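Local coordinates for protein accelerated-cell-death 11 (Arabidopsis thaliana, PDB 4NT1) that selectively transfers ceramide-1-phosphate and phytoceramide-1-phosphate between membranes by means of an all-helical glycolipid transfer protein fold, at residues M82-K85 against D86-A89; I148-A151 against V152-M156; H179-S182 against Y183-S186; L194-L197 against F198-K201. One frame throughout, in Å; residues are numbered along the deposited sequence.

Interaction 1: residues M82-K85 against D86-A89; sequences MMDK and DIEA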
ATOM      1  N   MET A  82       4.950  18.761   1.739  1.00 21.65           N
ATOM      2  CA  MET A  82       4.842  18.068   3.016  1.00 18.18           C
ATOM      3  C   MET A  82       6.219  17.611   3.500  1.00 20.50           C
ATOM      4  O   MET A  82       6.605  17.859   4.646  1.00 19.05           O
ATOM      5  CB  MET A  82       3.917  16.861   2.856  1.00 23.58           C
ATOM      6  CG  MET A  82       3.490  16.188   4.138  1.00 24.31           C
ATOM      7  SD  MET A  82       2.495  14.715   3.796  1.00 22.30           S
ATOM      8  CE  MET A  82       3.788  13.557   3.329  1.00 20.44           C
ATOM      9  N   MET A  83       6.965  16.954   2.620  1.00 18.36           N
ATOM     10  CA  MET A  83       8.288  16.452   2.987  1.00 20.15           C
ATOM     11  C   MET A  83       9.295  17.568   3.192  1.00 22.17           C
ATOM     12  O   MET A  83      10.122  17.494   4.103  1.00 19.63           O
ATOM     13  CB  MET A  83       8.801  15.441   1.958  1.00 18.29           C
ATOM     14  CG  MET A  83       8.047  14.140   2.028  1.00 22.46           C
ATOM     15  SD  MET A  83       8.582  12.978   0.777  1.00 23.02           S
ATOM     16  CE  MET A  83      10.176  12.478   1.440  1.00 22.46           C
ATOM     17  N   ASP A  84       9.241  18.594   2.349  1.00 20.39           N
ATOM     18  CA  ASP A  84      10.167  19.716   2.496  1.00 20.55           C
ATOM     19  C   ASP A  84      10.014  20.363   3.882  1.00 20.68           C
ATOM     20  O   ASP A  84      11.005  20.751   4.503  1.00 23.97           O
ATOM     21  CB  ASP A  84       9.955  20.762   1.394  1.00 21.55           C
ATOM     22  CG  ASP A  84      10.560  20.349   0.047  1.00 25.15           C
ATOM     23  OD1 ASP A  84      11.384  19.415   0.003  1.00 27.99           O
ATOM     24  OD2 ASP A  84      10.215  20.989  -0.965  1.00 28.97           O
ATOM     25  N   LYS A  85       8.782  20.487   4.374  1.00 21.61           N
ATOM     26  CA  LYS A  85       8.583  21.097   5.695  1.00 23.77           C
ATOM     27  C   LYS A  85       9.174  20.243   6.823  1.00 23.90           C
ATOM     28  O   LYS A  85       9.674  20.778   7.822  1.00 21.42           O
ATOM     29  CB  LYS A  85       7.104  21.413   5.950  1.00 20.35           C
ATOM     30  CG  LYS A  85       6.537  22.463   4.982  1.00 23.70           C
ATOM     31  CD  LYS A  85       5.020  22.553   5.089  1.00 34.95           C
ATOM     32  CE  LYS A  85       4.593  23.365   6.288  1.00 34.75           C
ATOM     33  NZ  LYS A  85       4.963  24.807   6.135  1.00 50.40           N
ATOM     34  N   ASP A  86       9.126  18.920   6.664  1.00 22.04           N
ATOM     35  CA  ASP A  86       9.760  18.039   7.647  1.00 22.33           C
ATOM     36  C   ASP A  86      11.282  18.155   7.586  1.00 24.48           C
ATOM     37  O   ASP A  86      11.958  18.086   8.609  1.00 22.86           O
ATOM     38  CB  ASP A  86       9.354  16.577   7.438  1.00 21.69           C
ATOM     39  CG  ASP A  86       8.005  16.252   8.053  1.00 24.09           C
ATOM     40  OD1 ASP A  86       7.558  16.993   8.959  1.00 20.45           O
ATOM     41  OD2 ASP A  86       7.403  15.234   7.652  1.00 23.08           O
ATOM     42  N   ILE A  87      11.822  18.309   6.378  1.00 19.11           N
ATOM     43  CA  ILE A  87      13.268  18.481   6.216  1.00 23.91           C
ATOM     44  C   ILE A  87      13.720  19.802   6.854  1.00 25.50           C
ATOM     45  O   ILE A  87      14.758  19.868   7.520  1.00 22.01           O
ATOM     46  CB  ILE A  87      13.681  18.430   4.721  1.00 22.13           C
ATOM     47  CG1 ILE A  87      13.419  17.032   4.144  1.00 26.11           C
ATOM     48  CG2 ILE A  87      15.148  18.795   4.563  1.00 25.22           C
ATOM     49  CD1 ILE A  87      13.482  16.958   2.606  1.00 26.64           C
ATOM     50  N   GLU A  88      12.921  20.841   6.654  1.00 22.87           N
ATOM     51  CA  GLU A  88      13.219  22.175   7.176  1.00 27.01           C
ATOM     52  C   GLU A  88      13.252  22.166   8.706  1.00 26.15           C
ATOM     53  O   GLU A  88      14.104  22.805   9.331  1.00 28.70           O
ATOM     54  CB  GLU A  88      12.166  23.159   6.672  1.00 28.79           C
ATOM     55  CG  GLU A  88      12.440  24.617   6.977  1.00 37.76           C
ATOM     56  CD  GLU A  88      11.647  25.549   6.071  1.00 59.24           C
ATOM     57  OE1 GLU A  88      10.434  25.306   5.865  1.00 56.18           O
ATOM     58  OE2 GLU A  88      12.240  26.522   5.552  1.00 74.23           O
ATOM     59  N   ALA A  89      12.322  21.434   9.306  1.00 22.87           N
ATOM     60  CA  ALA A  89      12.226  21.357  10.761  1.00 26.02           C
ATOM     61  C   ALA A  89      13.095  20.244  11.329  1.00 29.67           C
ATOM     62  O   ALA A  89      13.166  20.063  12.552  1.00 29.10           O
ATOM     63  CB  ALA A  89      10.786  21.153  11.175  1.00 23.21           C
TER
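D86 meets the turn before it through its backbone N, which gives a weak, long hydrogen bond of 3.4 Å to M82 O. Its carboxylate turns to the protein: D86 OD2 is hydrogen-bonded to T99 OG1 on helix 98-121, and the side chain also touches H98 and C91. An aspartate suits this buried place because a hydroxyl of the neighbouring helix is there to satisfy it. I87 follows with a firmer bond, I87 N to M83 O at 3.0 Å. With CG1 anti to the carbonyl carbon (chi1 -66°), the isoleucine chain runs back over the previous turn: I87 CG1 packs 3.3 Å from M83 O, and I87 CD1 comes 4.1 Å from D84 OD1 as the two side chains pass at a slant. D84 is partly exposed, a place that suits a charged residue. E88 N binds D84 O at 2.9 Å, and E88 CB rests on that same oxygen. K85 and E88 are three residues apart and carry opposite charges, but K85 NZ and E88 OE1 are 5.5 Å from each other, too far for a salt bridge, so any attraction is probably slight. A89 closes the series: A89 N reaches K85 O at 3.1 Å, and its small methyl group fits an exposed end of the chain. The flexible thioether chains suit buried packing, M82 on H98 and I76, M83 on T99, L102, L197 and F198 of two helices. The whole is the last turns of an amphipathic alpha-helix in the all-helical GLTP fold, the side chain of D86 about 7 Å from that of the lipid-binding R100.

Interaction 2: residues I148-A151 against V152-M156; sequences IRKA and VSLGM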
ATOM      1  N   ILE A 148       6.824 -10.645  15.777  1.00 29.46           N
ATOM      2  CA  ILE A 148       5.769 -10.273  14.835  1.00 28.71           C
ATOM      3  C   ILE A 148       5.751 -11.229  13.638  1.00 27.72           C
ATOM      4  O   ILE A 148       4.691 -11.702  13.235  1.00 28.64           O
ATOM      5  CB  ILE A 148       5.923  -8.830  14.326  1.00 32.63           C
ATOM      6  CG1 ILE A 148       5.882  -7.843  15.505  1.00 35.68           C
ATOM      7  CG2 ILE A 148       4.834  -8.527  13.298  1.00 28.71           C
ATOM      8  CD1 ILE A 148       4.682  -8.019  16.397  1.00 39.39           C
ATOM      9  N   ARG A 149       6.925 -11.510  13.084  1.00 26.05           N
ATOM     10  CA  ARG A 149       7.045 -12.438  11.953  1.00 26.76           C
ATOM     11  C   ARG A 149       6.436 -13.802  12.293  1.00 29.01           C
ATOM     12  O   ARG A 149       5.715 -14.395  11.482  1.00 23.93           O
ATOM     13  CB  ARG A 149       8.514 -12.601  11.533  1.00 25.07           C
ATOM     14  CG  ARG A 149       9.203 -11.283  11.184  1.00 27.49           C
ATOM     15  CD  ARG A 149      10.451 -11.464  10.326  1.00 27.00           C
ATOM     16  NE  ARG A 149      11.522 -12.212  10.988  1.00 32.81           N
ATOM     17  CZ  ARG A 149      12.449 -11.676  11.780  1.00 35.56           C
ATOM     18  NH1 ARG A 149      12.435 -10.373  12.044  1.00 30.93           N
ATOM     19  NH2 ARG A 149      13.390 -12.445  12.321  1.00 34.77           N
ATOM     20  N   LYS A 150       6.719 -14.298  13.494  1.00 25.34           N
ATOM     21  CA  LYS A 150       6.148 -15.572  13.926  1.00 24.93           C
ATOM     22  C   LYS A 150       4.624 -15.508  13.951  1.00 27.92           C
ATOM     23  O   LYS A 150       3.947 -16.406  13.457  1.00 28.65           O
ATOM     24  CB  LYS A 150       6.685 -15.987  15.305  1.00 26.31           C
ATOM     25  CG  LYS A 150       6.112 -17.313  15.794  1.00 31.69           C
ATOM     26  CD  LYS A 150       6.792 -17.806  17.077  1.00 38.53           C
ATOM     27  CE  LYS A 150       6.269 -17.073  18.311  1.00 41.29           C
ATOM     28  NZ  LYS A 150       6.795 -17.652  19.591  1.00 47.92           N
ATOM     29  N   ALA A 151       4.083 -14.439  14.529  1.00 28.19           N
ATOM     30  CA  ALA A 151       2.634 -14.279  14.609  1.00 24.24           C
ATOM     31  C   ALA A 151       1.987 -14.293  13.224  1.00 26.08           C
ATOM     32  O   ALA A 151       0.930 -14.898  13.027  1.00 28.17           O
ATOM     33  CB  ALA A 151       2.287 -12.996  15.346  1.00 29.67           C
ATOM     34  N   VAL A 152       2.623 -13.616  12.272  1.00 27.86           N
ATOM     35  CA  VAL A 152       2.124 -13.560  10.897  1.00 28.37           C
ATOM     36  C   VAL A 152       2.046 -14.969  10.314  1.00 27.55           C
ATOM     37  O   VAL A 152       1.011 -15.388   9.797  1.00 26.17           O
ATOM     38  CB  VAL A 152       3.018 -12.651  10.024  1.00 24.56           C
ATOM     39  CG1 VAL A 152       2.723 -12.838   8.538  1.00 24.20           C
ATOM     40  CG2 VAL A 152       2.844 -11.178  10.445  1.00 24.82           C
ATOM     41  N   SER A 153       3.134 -15.714  10.441  1.00 27.97           N
ATOM     42  CA  SER A 153       3.199 -17.067   9.884  1.00 26.45           C
ATOM     43  C   SER A 153       2.091 -17.971  10.420  1.00 23.10           C
ATOM     44  O   SER A 153       1.644 -18.888   9.733  1.00 31.15           O
ATOM     45  CB  SER A 153       4.569 -17.697  10.166  1.00 25.77           C
ATOM     46  OG  SER A 153       4.701 -18.062  11.533  1.00 26.82           O
ATOM     47  N   LEU A 154       1.652 -17.718  11.648  1.00 26.06           N
ATOM     48  CA  LEU A 154       0.655 -18.579  12.268  1.00 32.61           C
ATOM     49  C   LEU A 154      -0.751 -18.233  11.777  1.00 37.85           C
ATOM     50  O   LEU A 154      -1.644 -19.081  11.759  1.00 40.82           O
ATOM     51  CB  LEU A 154       0.749 -18.496  13.792  1.00 34.62           C
ATOM     52  CG  LEU A 154       2.083 -18.986  14.377  1.00 37.12           C
ATOM     53  CD1 LEU A 154       2.118 -18.835  15.892  1.00 40.07           C
ATOM     54  CD2 LEU A 154       2.352 -20.432  13.967  1.00 39.95           C
ATOM     55  N   GLY A 155      -0.935 -16.991  11.350  1.00 32.96           N
ATOM     56  CA  GLY A 155      -2.227 -16.551  10.856  1.00 32.98           C
ATOM     57  C   GLY A 155      -2.516 -16.927   9.415  1.00 32.27           C
ATOM     58  O   GLY A 155      -3.645 -16.769   8.945  1.00 36.60           O
ATOM     59  N   MET A 156      -1.508 -17.433   8.710  1.00 32.21           N
ATOM     60  CA  MET A 156      -1.655 -17.747   7.295  1.00 33.93           C
ATOM     61  C   MET A 156      -2.710 -18.818   7.016  1.00 36.01           C
ATOM     62  O   MET A 156      -3.312 -18.830   5.946  1.00 35.72           O
ATOM     63  CB  MET A 156      -0.312 -18.151   6.674  1.00 33.72           C
ATOM     64  CG  MET A 156       0.651 -16.997   6.454  1.00 30.56           C
ATOM     65  SD  MET A 156       0.020 -15.731   5.326  1.00 31.66           S
ATOM     66  CE  MET A 156       1.273 -14.473   5.538  1.00 26.53           C
TER
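V152 sits one turn after I148 in helix 146-155 of the GLTP fold, and the two meet through backbone and side chain. V152 N donates to I148 O at 3.0 Å, and V152 CG2 lies 3.4 Å from the same oxygen. Their methyl groups, I148 CG2 and V152 CG2, are a looser 4.4 Å apart. The next bond, S153 N to R149 O, is the straightest of the set, with an N-H...O angle of 166°. On the exposed flank, S153 OG occupies the crowded position between its backbone N and carbonyl carbon (chi1 73°), which turns the hydroxyl back along the helix. K150 O therefore accepts two donors, L154 N at 3.2 Å and S153 OG at 2.6 Å, while L154 CG leans on the same oxygen. Near the end of the helix G155 N reaches A151 O at 3.3 Å; buried and without a side chain, G155 also bonds from its N to V152 O.

Outside this first shell, the buried V152 packs on Y136 of helix 129-139, a place that suits a compact, branched apolar residue. The side chain of I148 lies about 4 Å from that of H144 and about 6 Å from that of D61, both residues that bind the ceramide-1-phosphate ligand. R149 extends to the backbone of H144 itself, where its NH1 is hydrogen-bonded to H144 O.

Interaction 3: residues H179-S182 against Y183-S186; sequences HMQS and YVNS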
ATOM      1  N   HIS A 179      -8.379  -5.744 -13.011  1.00 22.84           N
ATOM      2  CA  HIS A 179      -8.248  -4.615 -12.095  1.00 20.71           C
ATOM      3  C   HIS A 179      -7.065  -4.744 -11.148  1.00 24.08           C
ATOM      4  O   HIS A 179      -6.480  -3.736 -10.754  1.00 19.68           O
ATOM      5  CB  HIS A 179      -9.546  -4.373 -11.347  1.00 21.48           C
ATOM      6  CG  HIS A 179     -10.627  -3.824 -12.223  1.00 27.24           C
ATOM      7  ND1 HIS A 179     -10.761  -2.477 -12.478  1.00 27.89           N
ATOM      8  CD2 HIS A 179     -11.595  -4.443 -12.942  1.00 27.12           C
ATOM      9  CE1 HIS A 179     -11.782  -2.286 -13.294  1.00 33.37           C
ATOM     10  NE2 HIS A 179     -12.305  -3.463 -13.592  1.00 28.94           N
ATOM     11  N   MET A 180      -6.701  -5.976 -10.800  1.00 20.10           N
ATOM     12  CA  MET A 180      -5.477  -6.192 -10.030  1.00 20.88           C
ATOM     13  C   MET A 180      -4.266  -5.767 -10.859  1.00 24.06           C
ATOM     14  O   MET A 180      -3.388  -5.040 -10.383  1.00 22.77           O
ATOM     15  CB  MET A 180      -5.339  -7.658  -9.593  1.00 20.63           C
ATOM     16  CG  MET A 180      -6.234  -8.040  -8.419  1.00 21.70           C
ATOM     17  SD  MET A 180      -5.872  -9.707  -7.839  1.00 24.85           S
ATOM     18  CE  MET A 180      -7.034  -9.871  -6.493  1.00 27.22           C
ATOM     19  N   GLN A 181      -4.221  -6.214 -12.108  1.00 20.82           N
ATOM     20  CA  GLN A 181      -3.122  -5.835 -12.983  1.00 20.89           C
ATOM     21  C   GLN A 181      -3.083  -4.318 -13.186  1.00 20.36           C
ATOM     22  O   GLN A 181      -2.018  -3.727 -13.335  1.00 22.47           O
ATOM     23  CB  GLN A 181      -3.243  -6.536 -14.336  1.00 25.70           C
ATOM     24  CG  GLN A 181      -2.070  -6.229 -15.254  1.00 26.65           C
ATOM     25  CD  GLN A 181      -0.776  -6.794 -14.725  1.00 27.28           C
ATOM     26  OE1 GLN A 181       0.159  -6.055 -14.404  1.00 30.27           O
ATOM     27  NE2 GLN A 181      -0.709  -8.117 -14.629  1.00 25.76           N
ATOM     28  N   SER A 182      -4.249  -3.690 -13.212  1.00 18.31           N
ATOM     29  CA  SER A 182      -4.295  -2.244 -13.358  1.00 19.24           C
ATOM     30  C   SER A 182      -3.637  -1.588 -12.151  1.00 21.61           C
ATOM     31  O   SER A 182      -2.790  -0.704 -12.303  1.00 18.66           O
ATOM     32  CB  SER A 182      -5.728  -1.741 -13.477  1.00 23.25           C
ATOM     33  OG  SER A 182      -5.731  -0.336 -13.703  1.00 22.18           O
ATOM     34  N   TYR A 183      -4.024  -2.031 -10.953  1.00 19.54           N
ATOM     35  CA  TYR A 183      -3.400  -1.512  -9.733  1.00 18.05           C
ATOM     36  C   TYR A 183      -1.894  -1.728  -9.756  1.00 21.90           C
ATOM     37  O   TYR A 183      -1.119  -0.852  -9.349  1.00 18.46           O
ATOM     38  CB  TYR A 183      -3.976  -2.156  -8.467  1.00 17.19           C
ATOM     39  CG  TYR A 183      -3.210  -1.706  -7.239  1.00 17.02           C
ATOM     40  CD1 TYR A 183      -3.487  -0.478  -6.640  1.00 20.21           C
ATOM     41  CD2 TYR A 183      -2.178  -2.471  -6.717  1.00 17.82           C
ATOM     42  CE1 TYR A 183      -2.770  -0.041  -5.536  1.00 19.52           C
ATOM     43  CE2 TYR A 183      -1.464  -2.048  -5.611  1.00 18.73           C
ATOM     44  CZ  TYR A 183      -1.762  -0.828  -5.028  1.00 20.78           C
ATOM     45  OH  TYR A 183      -1.051  -0.402  -3.921  1.00 19.48           O
ATOM     46  N   VAL A 184      -1.477  -2.904 -10.215  1.00 19.22           N
ATOM     47  CA  VAL A 184      -0.053  -3.196 -10.283  1.00 20.03           C
ATOM     48  C   VAL A 184       0.645  -2.205 -11.208  1.00 22.76           C
ATOM     49  O   VAL A 184       1.704  -1.669 -10.866  1.00 23.46           O
ATOM     50  CB  VAL A 184       0.226  -4.628 -10.750  1.00 20.41           C
ATOM     51  CG1 VAL A 184       1.703  -4.776 -11.109  1.00 23.35           C
ATOM     52  CG2 VAL A 184      -0.181  -5.617  -9.665  1.00 21.15           C
ATOM     53  N   ASN A 185       0.048  -1.955 -12.371  1.00 18.98           N
ATOM     54  CA  ASN A 185       0.646  -1.038 -13.350  1.00 23.27           C
ATOM     55  C   ASN A 185       0.668   0.420 -12.912  1.00 24.32           C
ATOM     56  O   ASN A 185       1.580   1.167 -13.268  1.00 21.08           O
ATOM     57  CB  ASN A 185      -0.066  -1.143 -14.695  1.00 23.33           C
ATOM     58  CG  ASN A 185       0.138  -2.490 -15.340  1.00 25.71           C
ATOM     59  OD1 ASN A 185       1.079  -3.204 -15.003  1.00 25.86           O
ATOM     60  ND2 ASN A 185      -0.732  -2.840 -16.274  1.00 32.22           N
ATOM     61  N   SER A 186      -0.347   0.830 -12.162  1.00 21.63           N
ATOM     62  CA  SER A 186      -0.426   2.215 -11.711  1.00 18.09           C
ATOM     63  C   SER A 186       0.429   2.448 -10.470  1.00 21.93           C
ATOM     64  O   SER A 186       1.118   3.469 -10.353  1.00 20.78           O
ATOM     65  CB  SER A 186      -1.875   2.603 -11.421  1.00 18.86           C
ATOM     66  OG  SER A 186      -2.634   2.642 -12.618  1.00 22.25           O
TER
HETATM   67  O   HOH W   1      -4.912   1.360 -11.677  1.00 21.28           O
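The N-terminal half of the long helix 173-199 of the GLTP fold brings S182 and S186 together, one turn apart, on its face toward helix 10-25. S186 N donates to S182 O at 2.9 Å, and the two hydroxyls are joined by a water that lies 2.8 Å from S182 OG and 2.8 Å from S186 OG. The torsions set this up: S182 OG stands opposite its own backbone N (chi1 -176°), whereas S186 OG is opposite its carbonyl carbon (chi1 -68°), and the oxygens end 4.4 Å apart. Small serines suit a face that also meets S15 and A22. Next to them, Y183 N binds H179 O at 3.0 Å. The tyrosine ring leads away into the core, where Y183 OH is hydrogen-bonded to L109 O and F18 meets the ring edge-to-face; H179 ND1 is bonded to S15 OG. V184 N holds M180 O at 2.9 Å, and V184 CG2 packs 3.3 Å from that oxygen, a branched apolar residue beside F116. On the remaining flank the amides of Q181 and N185 come together with their planes 33° apart. Alongside the direct backbone bond, the shared water gives each serine hydroxyl a partner, although the two are too far apart to bond directly.

Interaction 4: residues L194-L197 against F198-K201; sequences LDNL and FLSK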
ATOM      1  N   LEU A 194       7.514   7.736  -4.984  1.00 16.60           N
ATOM      2  CA  LEU A 194       7.605   7.954  -3.538  1.00 16.98           C
ATOM      3  C   LEU A 194       9.019   7.669  -3.023  1.00 21.60           C
ATOM      4  O   LEU A 194       9.623   8.518  -2.362  1.00 20.22           O
ATOM      5  CB  LEU A 194       6.570   7.108  -2.785  1.00 18.56           C
ATOM      6  CG  LEU A 194       5.105   7.441  -3.081  1.00 18.78           C
ATOM      7  CD1 LEU A 194       4.156   6.428  -2.432  1.00 18.41           C
ATOM      8  CD2 LEU A 194       4.795   8.865  -2.614  1.00 19.92           C
ATOM      9  N   ASP A 195       9.550   6.486  -3.333  1.00 19.67           N
ATOM     10  CA  ASP A 195      10.927   6.146  -2.971  1.00 23.66           C
ATOM     11  C   ASP A 195      11.879   7.271  -3.352  1.00 21.09           C
ATOM     12  O   ASP A 195      12.757   7.640  -2.580  1.00 24.26           O
ATOM     13  CB  ASP A 195      11.386   4.861  -3.676  1.00 22.20           C
ATOM     14  CG  ASP A 195      10.958   3.589  -2.954  1.00 28.96           C
ATOM     15  OD1 ASP A 195      10.490   3.658  -1.800  1.00 24.92           O
ATOM     16  OD2 ASP A 195      11.112   2.501  -3.548  1.00 31.65           O
ATOM     17  N   ASN A 196      11.721   7.793  -4.563  1.00 21.75           N
ATOM     18  CA  ASN A 196      12.608   8.845  -5.052  1.00 20.40           C
ATOM     19  C   ASN A 196      12.524  10.161  -4.272  1.00 25.02           C
ATOM     20  O   ASN A 196      13.530  10.851  -4.126  1.00 27.08           O
ATOM     21  CB  ASN A 196      12.416   9.087  -6.558  1.00 23.58           C
ATOM     22  CG  ASN A 196      13.019   7.980  -7.403  1.00 32.67           C
ATOM     23  OD1 ASN A 196      13.897   7.247  -6.950  1.00 32.62           O
ATOM     24  ND2 ASN A 196      12.561   7.863  -8.640  1.00 32.54           N
ATOM     25  N   LEU A 197      11.340  10.515  -3.777  1.00 22.02           N
ATOM     26  CA  LEU A 197      11.239  11.682  -2.896  1.00 21.61           C
ATOM     27  C   LEU A 197      12.193  11.534  -1.707  1.00 23.98           C
ATOM     28  O   LEU A 197      12.816  12.512  -1.277  1.00 24.12           O
ATOM     29  CB  LEU A 197       9.815  11.888  -2.382  1.00 24.79           C
ATOM     30  CG  LEU A 197       8.766  12.234  -3.435  1.00 24.06           C
ATOM     31  CD1 LEU A 197       7.441  12.498  -2.761  1.00 27.60           C
ATOM     32  CD2 LEU A 197       9.209  13.442  -4.254  1.00 25.64           C
ATOM     33  N   PHE A 198      12.291  10.317  -1.178  1.00 21.37           N
ATOM     34  CA  PHE A 198      13.164  10.041  -0.034  1.00 20.93           C
ATOM     35  C   PHE A 198      14.631   9.987  -0.468  1.00 25.01           C
ATOM     36  O   PHE A 198      15.492  10.631   0.133  1.00 26.33           O
ATOM     37  CB  PHE A 198      12.781   8.722   0.662  1.00 20.74           C
ATOM     38  CG  PHE A 198      11.503   8.797   1.459  1.00 20.88           C
ATOM     39  CD1 PHE A 198      10.269   8.742   0.825  1.00 20.76           C
ATOM     40  CD2 PHE A 198      11.541   8.929   2.847  1.00 20.95           C
ATOM     41  CE1 PHE A 198       9.092   8.812   1.557  1.00 22.88           C
ATOM     42  CE2 PHE A 198      10.369   9.002   3.587  1.00 19.41           C
ATOM     43  CZ  PHE A 198       9.140   8.947   2.940  1.00 18.93           C
ATOM     44  N   LEU A 199      14.908   9.210  -1.510  1.00 24.86           N
ATOM     45  CA  LEU A 199      16.281   8.964  -1.935  1.00 24.55           C
ATOM     46  C   LEU A 199      16.983  10.196  -2.498  1.00 25.97           C
ATOM     47  O   LEU A 199      18.190  10.361  -2.316  1.00 26.46           O
ATOM     48  CB  LEU A 199      16.331   7.823  -2.957  1.00 25.94           C
ATOM     49  CG  LEU A 199      15.771   6.494  -2.453  1.00 27.00           C
ATOM     50  CD1 LEU A 199      15.669   5.488  -3.594  1.00 25.54           C
ATOM     51  CD2 LEU A 199      16.615   5.957  -1.323  1.00 28.96           C
ATOM     52  N   SER A 200      16.229  11.057  -3.173  1.00 25.40           N
ATOM     53  CA  SER A 200      16.787  12.270  -3.770  1.00 26.00           C
ATOM     54  C   SER A 200      17.128  13.310  -2.708  1.00 31.27           C
ATOM     55  O   SER A 200      17.866  14.264  -2.971  1.00 34.56           O
ATOM     56  CB  SER A 200      15.814  12.866  -4.794  1.00 32.04           C
ATOM     57  OG  SER A 200      14.638  13.359  -4.170  1.00 27.91           O
ATOM     58  N   LYS A 201      16.587  13.128  -1.508  1.00 25.26           N
ATOM     59  CA  LYS A 201      16.909  14.008  -0.385  1.00 29.98           C
ATOM     60  C   LYS A 201      17.786  13.299   0.645  1.00 30.79           C
ATOM     61  O   LYS A 201      17.939  13.773   1.773  1.00 28.62           O
ATOM     62  CB  LYS A 201      15.633  14.542   0.270  1.00 29.00           C
ATOM     63  CG  LYS A 201      14.852  15.512  -0.614  1.00 32.66           C
ATOM     64  CD  LYS A 201      15.735  16.681  -1.050  1.00 34.26           C
ATOM     65  CE  LYS A 201      14.922  17.808  -1.678  1.00 36.32           C
ATOM     66  NZ  LYS A 201      14.263  17.403  -2.952  1.00 38.05           N
TER
HETATM   67  O   HOH W   2      11.875  15.131  -1.973  1.00 27.99           O
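F198 meets the turn before it with both its ring edge and its backbone N. Among the contacts of carbon atoms with backbone oxygens, L194 O lies in the ring plane at the edge, 3.3 Å from F198 CD1, while F198 CB rests on D195 O. L199 lays CG 3.2 Å from D195 O, and its CD1 passes near N196 OD1.

The hydrogen bonds come next. F198 N makes two weak ones, to L194 O and D195 O, whereas L199 N binds D195 O at 2.9 Å. S200 then grips N196 O twice: S200 N at 2.9 Å and S200 OG at 2.7 Å arrive from opposite faces of the carbonyl plane. A serine suits this helix end because its short hydroxyl, standing between backbone N and carbonyl carbon (chi1 67°), turns back toward that oxygen. One water donates to L197 O at 2.9 Å and takes a weak, long bond from K201 NZ.

A salt bridge reaches outside the segments, from D195 OD1 to K106 NZ of helix 98-121. The aromatic F198 suits a buried place among T99, L102, L103, M83 and W207. This is the C-terminal end of helix 173-199 in the GLTP fold, the F198 side chain about 7 Å from those of the lipid-binding R100 and R104.

Interactions 1 and 4 are direct neighbours, with centres 13 Å apart. M83 of interaction 1 reaches across to interaction 4: M83 SD lies 3.6 Å from L197 CB and M83 CE 3.8 Å from F198 CD1, and I87 CD1 packs 3.8 Å from K201 CG, so the end of helix 79-88 rests on the end of helix 173-199. Both lie close to the lipid-binding R100, whose side chain is about 7 Å from the side chains of D86 and F198. Interaction 2 is separate, its nearest atoms about 24 Å from interaction 1, but it borders the lipid-binding residues H144 and D61. Interaction 3 shares helix 173-199 with interaction 4, about 9 Å away at the nearest atoms, and lies away from the lipid-binding residues.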